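BIFUNCTIONAL PROTEIN Proline utilization A (PutA) (Corynebacterium freiburgense, PDB 5UX5) oxidises proline to glutamate in two steps, pairing an FAD-dependent proline dehydrogenase with an NAD-dependent aldehyde dehydrogenase in one polypeptide. Local coordinates at residues R212-P215 and L216-A220; L221-S224 and P225-I229; V241-R244 and L245-L249; L250-E253 and E254-G257. All coordinates share one frame; numbering follows the deposited sequence.

Contact 1 (R212-P215 and L216-A220); sequences RLRP and LYRLA
L213-P215 and L216-L219 meet as i to i+3 and i+4 neighbours along successive turns of helix 202-221, an outer helix of the beta/alpha barrel forming the proline dehydrogenase domain. Backbone bonds carry the helix here: Y217 N to L213 O, R218 N to R214 O at 2.9 Å, and L219 N to P215 O. P215 has no N-H to give to the turn before it, and the helix is kinked there.

On the inner side, L213 and L216 lie alongside each other and point the same way, with CD2 of L213 3.9 Å from CD2 of L216. The Y217 ring brings CE1 to 3.8 Å from CB of L213, while CD1 approaches L213 O near the ring plane. Strand 228-232 packs against L216 and Y217 through I229, and L245 and L249 of helix 239-251 cover L213 and Y217.

On the flank facing helix 239-251 and the turn after it, R214 and R218 pair with different acids, E252 and E254, which should ease the repulsion between the arginines. With its CG beside the backbone N (chi1 -77°), R218 runs back over the preceding turn, and CB of R214 lies over one face of its guanidinium, 3.9 Å from NH2.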
# COMPACT_ATOMS: atom_id res chain seq x y z
N ARG A 212 -26.42 -1.35 -12.43
CA ARG A 212 -26.67 -2.55 -11.64
C ARG A 212 -27.81 -2.40 -10.64
O ARG A 212 -28.47 -3.40 -10.33
CB ARG A 212 -25.40 -2.96 -10.90
CG ARG A 212 -24.35 -3.53 -11.82
CD ARG A 212 -23.17 -3.97 -11.00
NE ARG A 212 -22.17 -4.67 -11.79
CZ ARG A 212 -21.01 -5.06 -11.30
NH1 ARG A 212 -20.72 -4.80 -10.04
NH2 ARG A 212 -20.13 -5.72 -12.06
N LEU A 213 -28.06 -1.18 -10.13
CA LEU A 213 -29.04 -1.01 -9.06
C LEU A 213 -30.46 -0.73 -9.55
O LEU A 213 -31.41 -0.92 -8.78
CB LEU A 213 -28.59 0.09 -8.10
CG LEU A 213 -27.59 -0.34 -7.03
CD1 LEU A 213 -27.07 0.89 -6.33
CD2 LEU A 213 -28.28 -1.26 -6.05
N ARG A 214 -30.64 -0.30 -10.81
CA ARG A 214 -31.98 -0.02 -11.31
C ARG A 214 -32.95 -1.20 -11.18
O ARG A 214 -34.09 -0.97 -10.74
CB ARG A 214 -31.91 0.46 -12.77
CG ARG A 214 -31.40 1.87 -12.96
CD ARG A 214 -31.35 2.26 -14.42
NE ARG A 214 -30.62 3.50 -14.63
CZ ARG A 214 -29.42 3.55 -15.21
NH1 ARG A 214 -28.86 2.43 -15.65
NH2 ARG A 214 -28.79 4.71 -15.35
N PRO A 215 -32.59 -2.45 -11.48
CA PRO A 215 -33.54 -3.54 -11.20
C PRO A 215 -33.98 -3.58 -9.76
O PRO A 215 -35.14 -3.91 -9.48
CB PRO A 215 -32.77 -4.81 -11.59
CG PRO A 215 -31.58 -4.37 -12.33
CD PRO A 215 -31.45 -2.89 -12.30
N LEU A 216 -33.09 -3.24 -8.82
CA LEU A 216 -33.46 -3.26 -7.40
C LEU A 216 -34.46 -2.16 -7.06
O LEU A 216 -35.39 -2.39 -6.27
CB LEU A 216 -32.21 -3.10 -6.53
CG LEU A 216 -32.60 -2.97 -5.07
CD1 LEU A 216 -33.01 -4.33 -4.52
CD2 LEU A 216 -31.52 -2.32 -4.23
N TYR A 217 -34.28 -0.96 -7.60
CA TYR A 217 -35.19 0.13 -7.30
C TYR A 217 -36.53 -0.05 -8.00
O TYR A 217 -37.57 0.34 -7.47
CB TYR A 217 -34.55 1.47 -7.69
CG TYR A 217 -33.47 1.94 -6.73
CD1 TYR A 217 -32.17 1.44 -6.80
CD2 TYR A 217 -33.75 2.91 -5.76
CE1 TYR A 217 -31.19 1.87 -5.93
CE2 TYR A 217 -32.78 3.34 -4.90
CZ TYR A 217 -31.49 2.82 -4.99
OH TYR A 217 -30.52 3.26 -4.11
N ARG A 218 -36.53 -0.67 -9.18
CA ARG A 218 -37.79 -1.01 -9.84
C ARG A 218 -38.62 -1.92 -8.96
O ARG A 218 -39.86 -1.82 -8.96
CB ARG A 218 -37.50 -1.69 -11.16
CG ARG A 218 -37.10 -0.73 -12.20
CD ARG A 218 -36.68 -1.42 -13.42
NE ARG A 218 -35.94 -0.48 -14.23
CZ ARG A 218 -34.99 -0.84 -15.07
NH1 ARG A 218 -34.71 -2.14 -15.18
NH2 ARG A 218 -34.33 0.07 -15.78
N LEU A 219 -37.96 -2.86 -8.27
CA LEU A 219 -38.69 -3.76 -7.39
C LEU A 219 -39.42 -3.01 -6.29
O LEU A 219 -40.51 -3.42 -5.88
CB LEU A 219 -37.77 -4.80 -6.76
CG LEU A 219 -37.21 -5.90 -7.66
CD1 LEU A 219 -36.51 -6.86 -6.74
CD2 LEU A 219 -38.28 -6.62 -8.46
N ALA A 220 -38.86 -1.87 -5.85
CA ALA A 220 -39.54 -1.03 -4.87
C ALA A 220 -40.67 -0.21 -5.48
O ALA A 220 -41.53 0.27 -4.73
CB ALA A 220 -38.53 -0.09 -4.20

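Contact 2 (L221-S224 and P225-I229); sequences LQRS and PHPFI
L221 lays its CD2 methyl over the imidazole of H226, 4.2 Å from the ring centroid in an off-centre CH-pi contact; the nearest ring atom is NE2, 3.8 Å from CD2 of L221. Rotation of that ring is fixed at its other nitrogen. H226 ND1 donates to R223 O at 2.7 Å, with an N-H...O angle of 160°, and the acceptor lies close to the ring plane. The same carbonyl receives a CA-H...O contact from H226, so one oxygen gathers both the backbone and the ring of this residue. The chain turns back through a cis peptide between S224 and P225.

R223 is bent at chi3 (50°), which folds its guanidinium back across P227. CG of P227 rests over one face of that group, offset toward its rim and 3.5 Å from NH1 of R223, while CD of P227 lies 3.8 Å from CB of R223. The guanidinium itself is tied to backbone oxygens: NH1 to L178 O and NH2 to V183 O.

This turn is the surface connection from helix 202-221 to strand 228-232 in the barrel; P227 touches both A220 of the preceding helix and L178 of helix 164-178, and L221 reaches the loop beyond helix 239-251.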
# COMPACT_ATOMS: atom_id res chain seq x y z
N LEU A 221 -40.67 -0.00 -6.80
CA LEU A 221 -41.78 0.65 -7.48
C LEU A 221 -42.93 -0.30 -7.78
O LEU A 221 -44.04 0.17 -8.04
CB LEU A 221 -41.32 1.28 -8.79
CG LEU A 221 -40.31 2.42 -8.87
CD1 LEU A 221 -39.99 2.73 -10.33
CD2 LEU A 221 -40.83 3.66 -8.16
N GLN A 222 -42.68 -1.61 -7.83
CA GLN A 222 -43.75 -2.56 -8.17
C GLN A 222 -44.65 -2.87 -6.98
O GLN A 222 -45.70 -3.50 -7.18
CB GLN A 222 -43.13 -3.84 -8.77
CG GLN A 222 -43.64 -5.21 -8.29
CD GLN A 222 -42.67 -6.36 -8.67
OE1 GLN A 222 -42.10 -6.38 -9.77
NE2 GLN A 222 -42.48 -7.30 -7.75
N ARG A 223 -44.32 -2.41 -5.78
CA ARG A 223 -45.18 -2.58 -4.63
C ARG A 223 -45.70 -1.24 -4.14
O ARG A 223 -44.98 -0.24 -4.18
CB ARG A 223 -44.46 -3.29 -3.47
CG ARG A 223 -44.07 -4.70 -3.78
CD ARG A 223 -43.04 -5.19 -2.83
NE ARG A 223 -43.40 -4.97 -1.43
CZ ARG A 223 -42.52 -5.12 -0.43
NH1 ARG A 223 -41.28 -5.48 -0.71
NH2 ARG A 223 -42.88 -4.91 0.82
N SER A 224 -46.94 -1.24 -3.65
CA SER A 224 -47.51 -0.07 -2.98
C SER A 224 -48.18 -0.42 -1.63
O SER A 224 -49.09 -1.26 -1.57
CB SER A 224 -48.50 0.66 -3.90
OG SER A 224 -47.82 1.28 -4.98
N PRO A 225 -47.72 0.23 -0.56
CA PRO A 225 -46.68 1.26 -0.70
C PRO A 225 -45.26 0.74 -1.03
O PRO A 225 -44.87 -0.40 -0.74
CB PRO A 225 -46.68 1.97 0.67
CG PRO A 225 -47.29 0.99 1.62
CD PRO A 225 -48.21 0.09 0.82
N HIS A 226 -44.53 1.64 -1.69
CA HIS A 226 -43.15 1.38 -2.07
C HIS A 226 -42.33 1.04 -0.84
O HIS A 226 -42.32 1.81 0.13
CB HIS A 226 -42.54 2.62 -2.73
CG HIS A 226 -43.16 3.01 -4.03
ND1 HIS A 226 -43.89 2.14 -4.81
CD2 HIS A 226 -43.13 4.18 -4.71
CE1 HIS A 226 -44.30 2.76 -5.90
NE2 HIS A 226 -43.85 4.00 -5.87
N PRO A 227 -41.61 -0.08 -0.84
CA PRO A 227 -40.61 -0.32 0.21
C PRO A 227 -39.41 0.61 0.02
O PRO A 227 -39.23 1.24 -1.02
CB PRO A 227 -40.25 -1.79 0.02
CG PRO A 227 -40.64 -2.10 -1.42
CD PRO A 227 -41.75 -1.20 -1.78
N PHE A 228 -38.55 0.64 1.04
CA PHE A 228 -37.49 1.63 1.22
C PHE A 228 -36.11 1.01 1.01
O PHE A 228 -35.77 -0.01 1.63
CB PHE A 228 -37.58 2.21 2.63
CG PHE A 228 -36.71 3.40 2.86
CD1 PHE A 228 -37.17 4.68 2.57
CD2 PHE A 228 -35.44 3.25 3.42
CE1 PHE A 228 -36.37 5.77 2.80
CE2 PHE A 228 -34.63 4.34 3.65
CZ PHE A 228 -35.10 5.61 3.36
N ILE A 229 -35.30 1.66 0.17
CA ILE A 229 -33.92 1.28 -0.11
C ILE A 229 -32.99 2.34 0.46
O ILE A 229 -33.13 3.53 0.15
CB ILE A 229 -33.67 1.10 -1.62
CG1 ILE A 229 -34.50 -0.06 -2.16
CG2 ILE A 229 -32.19 0.92 -1.92
CD1 ILE A 229 -34.67 -0.02 -3.64

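Contact 3 (V241-R244 and L245-L249); sequences VTIR and LFEEL
Helix 239-251 is the crossover helix of a beta-alpha-beta unit of the proline dehydrogenase barrel, linking strands 228-232 and 260-265, and R244 and E248 form a salt bridge one turn apart on it. NE of R244 donates to OE1 of E248 at 2.9 Å, with an N-H...O angle of 153°. The carboxylate oxygen is met from above its own plane, and the two flat groups are 56° apart, so this is a single bond instead of a flat paired one. R244 reaches forward because its CG stands opposite the backbone N (chi1 -178°) and the chain is extended to NE. Both ends have further partners: NH1 of R244 binds D203 and OE2 of E248 binds K210, tying the pair to helix 202-221.

One position back, I243 and E247 run alongside each other, CG2 of I243 3.4 Å from OE1 of E247; OE2 of E247 is held by Q277 of helix 271-287. Beneath them run regular i to i+4 backbone bonds, among them F246 N to T242 O at 2.8 Å.

T242, L245 and F246 turn to the barrel strands, where L231 touches all three. A buried apolar face against the strands and a charged flank toward the preceding helix are characteristic of an outer barrel helix.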
# COMPACT_ATOMS: atom_id res chain seq x y z
N VAL A 241 -19.12 9.17 -4.47
CA VAL A 241 -19.73 8.30 -5.47
C VAL A 241 -21.14 7.91 -5.04
O VAL A 241 -22.03 7.77 -5.88
CB VAL A 241 -18.87 7.06 -5.72
CG1 VAL A 241 -18.80 6.24 -4.48
CG2 VAL A 241 -19.49 6.21 -6.84
N THR A 242 -21.34 7.69 -3.74
CA THR A 242 -22.66 7.27 -3.26
C THR A 242 -23.66 8.42 -3.32
O THR A 242 -24.80 8.22 -3.74
CB THR A 242 -22.57 6.71 -1.84
OG1 THR A 242 -21.60 5.66 -1.80
CG2 THR A 242 -23.92 6.17 -1.43
N ILE A 243 -23.27 9.62 -2.87
CA ILE A 243 -24.16 10.78 -3.00
C ILE A 243 -24.50 11.01 -4.46
O ILE A 243 -25.64 11.36 -4.80
CB ILE A 243 -23.51 12.04 -2.40
CG1 ILE A 243 -23.41 11.96 -0.90
CG2 ILE A 243 -24.27 13.28 -2.83
CD1 ILE A 243 -22.41 12.95 -0.39
N ARG A 244 -23.50 10.86 -5.34
CA ARG A 244 -23.75 11.06 -6.76
C ARG A 244 -24.65 9.96 -7.30
O ARG A 244 -25.54 10.22 -8.13
CB ARG A 244 -22.44 11.11 -7.52
CG ARG A 244 -22.62 11.36 -8.95
CD ARG A 244 -21.32 11.55 -9.61
NE ARG A 244 -21.46 11.41 -11.06
CZ ARG A 244 -20.45 11.50 -11.90
NH1 ARG A 244 -19.22 11.74 -11.44
NH2 ARG A 244 -20.66 11.35 -13.20
N LEU A 245 -24.42 8.73 -6.87
CA LEU A 245 -25.31 7.65 -7.26
C LEU A 245 -26.74 7.95 -6.84
O LEU A 245 -27.66 7.89 -7.65
CB LEU A 245 -24.80 6.34 -6.64
CG LEU A 245 -25.78 5.22 -6.38
CD1 LEU A 245 -26.27 4.68 -7.71
CD2 LEU A 245 -25.09 4.17 -5.53
N PHE A 246 -26.91 8.36 -5.58
CA PHE A 246 -28.23 8.67 -5.03
C PHE A 246 -28.93 9.75 -5.84
O PHE A 246 -30.08 9.58 -6.25
CB PHE A 246 -28.04 9.11 -3.59
CG PHE A 246 -29.30 9.25 -2.78
CD1 PHE A 246 -30.07 8.15 -2.47
CD2 PHE A 246 -29.63 10.48 -2.21
CE1 PHE A 246 -31.22 8.29 -1.66
CE2 PHE A 246 -30.75 10.62 -1.40
CZ PHE A 246 -31.55 9.53 -1.13
N GLU A 247 -28.25 10.87 -6.12
CA GLU A 247 -28.93 12.02 -6.73
C GLU A 247 -29.20 11.81 -8.21
O GLU A 247 -30.27 12.18 -8.70
CB GLU A 247 -28.12 13.29 -6.50
CG GLU A 247 -28.09 13.65 -5.05
CD GLU A 247 -27.32 14.92 -4.71
OE1 GLU A 247 -27.04 15.08 -3.52
OE2 GLU A 247 -26.95 15.72 -5.60
N GLU A 248 -28.28 11.20 -8.93
CA GLU A 248 -28.56 10.95 -10.33
C GLU A 248 -29.72 9.95 -10.47
O GLU A 248 -30.69 10.21 -11.19
CB GLU A 248 -27.30 10.45 -11.02
CG GLU A 248 -26.27 11.53 -11.23
CD GLU A 248 -25.10 11.05 -12.07
OE1 GLU A 248 -24.08 11.79 -12.18
OE2 GLU A 248 -25.21 9.92 -12.60
N LEU A 249 -29.69 8.86 -9.69
CA LEU A 249 -30.69 7.81 -9.87
C LEU A 249 -32.08 8.31 -9.52
O LEU A 249 -33.04 8.03 -10.25
CB LEU A 249 -30.33 6.60 -9.02
CG LEU A 249 -30.96 5.28 -9.42
CD1 LEU A 249 -30.57 4.95 -10.84
CD2 LEU A 249 -30.48 4.19 -8.48

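Contact 4 (L250-E253 and E254-G257); sequences LMEE and EFLG
E252 and F255 lie alongside each other, OE1 of E252 sitting at the edge of the phenyl ring, near its plane and 3.7 Å from CE2 of F255. The carboxylate and ring planes are 43° apart. CG of E254 lies over the centre of one face of the F255 ring. On the far side of the turn L256 crosses M251, its CD1 4.0 Å from SD of M251; the methionine chain, bent at chi2 and chi3 (-54° and -67°), curls its sulfur to that methyl. CD1 of L256 comes within 3.6 Å of L250 O.

E252, F255 and L256 are placed by a tight turn just beyond helix 239-251, on the way to barrel strand 260-265. F255 N donates to E252 O at 2.9 Å, from well above the carbonyl plane. A weak bond joins L256 N to E253 O at 3.3 Å.

Farther out, OE1 of E252 and OE1 of E254 are 4.5 Å apart, a proximity probably made tolerable by R214, which binds E252, and R218, which binds E254, both on helix 202-221. F255 packs on the same two arginines and on L221, while R285 of helix 271-287 donates to L250 O and touches M251 and L256.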
# COMPACT_ATOMS: atom_id res chain seq x y z
N LEU A 250 -32.20 9.08 -8.45
CA LEU A 250 -33.50 9.51 -7.98
C LEU A 250 -34.11 10.64 -8.81
O LEU A 250 -35.25 11.04 -8.53
CB LEU A 250 -33.40 9.93 -6.51
CG LEU A 250 -33.21 8.79 -5.52
CD1 LEU A 250 -33.41 9.26 -4.08
CD2 LEU A 250 -34.19 7.66 -5.85
N MET A 251 -33.39 11.20 -9.79
CA MET A 251 -33.96 12.21 -10.67
C MET A 251 -34.39 11.62 -12.02
O MET A 251 -35.05 12.31 -12.79
CB MET A 251 -32.98 13.36 -10.92
CG MET A 251 -32.71 14.23 -9.69
SD MET A 251 -34.20 14.90 -8.94
CE MET A 251 -34.78 16.02 -10.21
N GLU A 252 -34.04 10.37 -12.30
CA GLU A 252 -34.49 9.72 -13.52
C GLU A 252 -36.01 9.64 -13.53
O GLU A 252 -36.64 9.46 -12.49
CB GLU A 252 -33.87 8.33 -13.62
CG GLU A 252 -32.42 8.39 -13.87
CD GLU A 252 -31.75 7.04 -13.87
OE1 GLU A 252 -32.45 6.00 -13.95
OE2 GLU A 252 -30.50 7.03 -13.76
N GLU A 253 -36.61 9.81 -14.71
CA GLU A 253 -38.07 9.86 -14.80
C GLU A 253 -38.70 8.66 -14.11
O GLU A 253 -39.64 8.80 -13.32
CB GLU A 253 -38.50 9.91 -16.26
CG GLU A 253 -39.81 10.57 -16.55
CD GLU A 253 -40.26 10.21 -17.96
OE1 GLU A 253 -41.35 10.65 -18.40
OE2 GLU A 253 -39.50 9.47 -18.62
N GLU A 254 -38.11 7.50 -14.30
CA GLU A 254 -38.64 6.27 -13.76
C GLU A 254 -38.76 6.33 -12.24
O GLU A 254 -39.74 5.85 -11.66
CB GLU A 254 -37.71 5.14 -14.20
CG GLU A 254 -38.05 3.77 -13.76
CD GLU A 254 -37.00 2.78 -14.26
OE1 GLU A 254 -35.87 3.20 -14.60
OE2 GLU A 254 -37.35 1.58 -14.36
N PHE A 255 -37.79 6.95 -11.56
CA PHE A 255 -37.69 6.89 -10.11
C PHE A 255 -38.05 8.19 -9.43
O PHE A 255 -37.82 8.32 -8.23
CB PHE A 255 -36.29 6.46 -9.69
CG PHE A 255 -35.86 5.14 -10.27
CD1 PHE A 255 -36.54 3.97 -9.95
CD2 PHE A 255 -34.77 5.08 -11.13
CE1 PHE A 255 -36.14 2.75 -10.50
CE2 PHE A 255 -34.36 3.86 -11.67
CZ PHE A 255 -35.05 2.69 -11.35
N LEU A 256 -38.64 9.14 -10.15
CA LEU A 256 -38.81 10.47 -9.59
C LEU A 256 -39.71 10.47 -8.36
O LEU A 256 -39.54 11.30 -7.47
CB LEU A 256 -39.38 11.41 -10.65
CG LEU A 256 -39.21 12.89 -10.26
CD1 LEU A 256 -37.75 13.22 -9.86
CD2 LEU A 256 -39.76 13.89 -11.29
N GLY A 257 -40.64 9.52 -8.26
CA GLY A 257 -41.54 9.51 -7.12
C GLY A 257 -41.26 8.49 -6.04
O GLY A 257 -42.13 8.23 -5.20

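All four contacts are local and follow one another along the chain, so none nests within or crosses another. Contact 1 covers successive turns of helix 202-221; contact 2 closes the turn that leads from it into strand 228-232. Contact 3 then occupies helix 239-251, and contact 4 closes the turn after it, toward strand 260-265. In space the two helices lie side by side: contacts 1 and 3 pack through Y217 on L249 and L213 on L245, whereas contacts 1 and 4 are joined by two separate salt bridges. The turns of contacts 2 and 4 meet where CD1 of L221 touches F255, bringing together two adjacent helix-to-strand connections of the barrel.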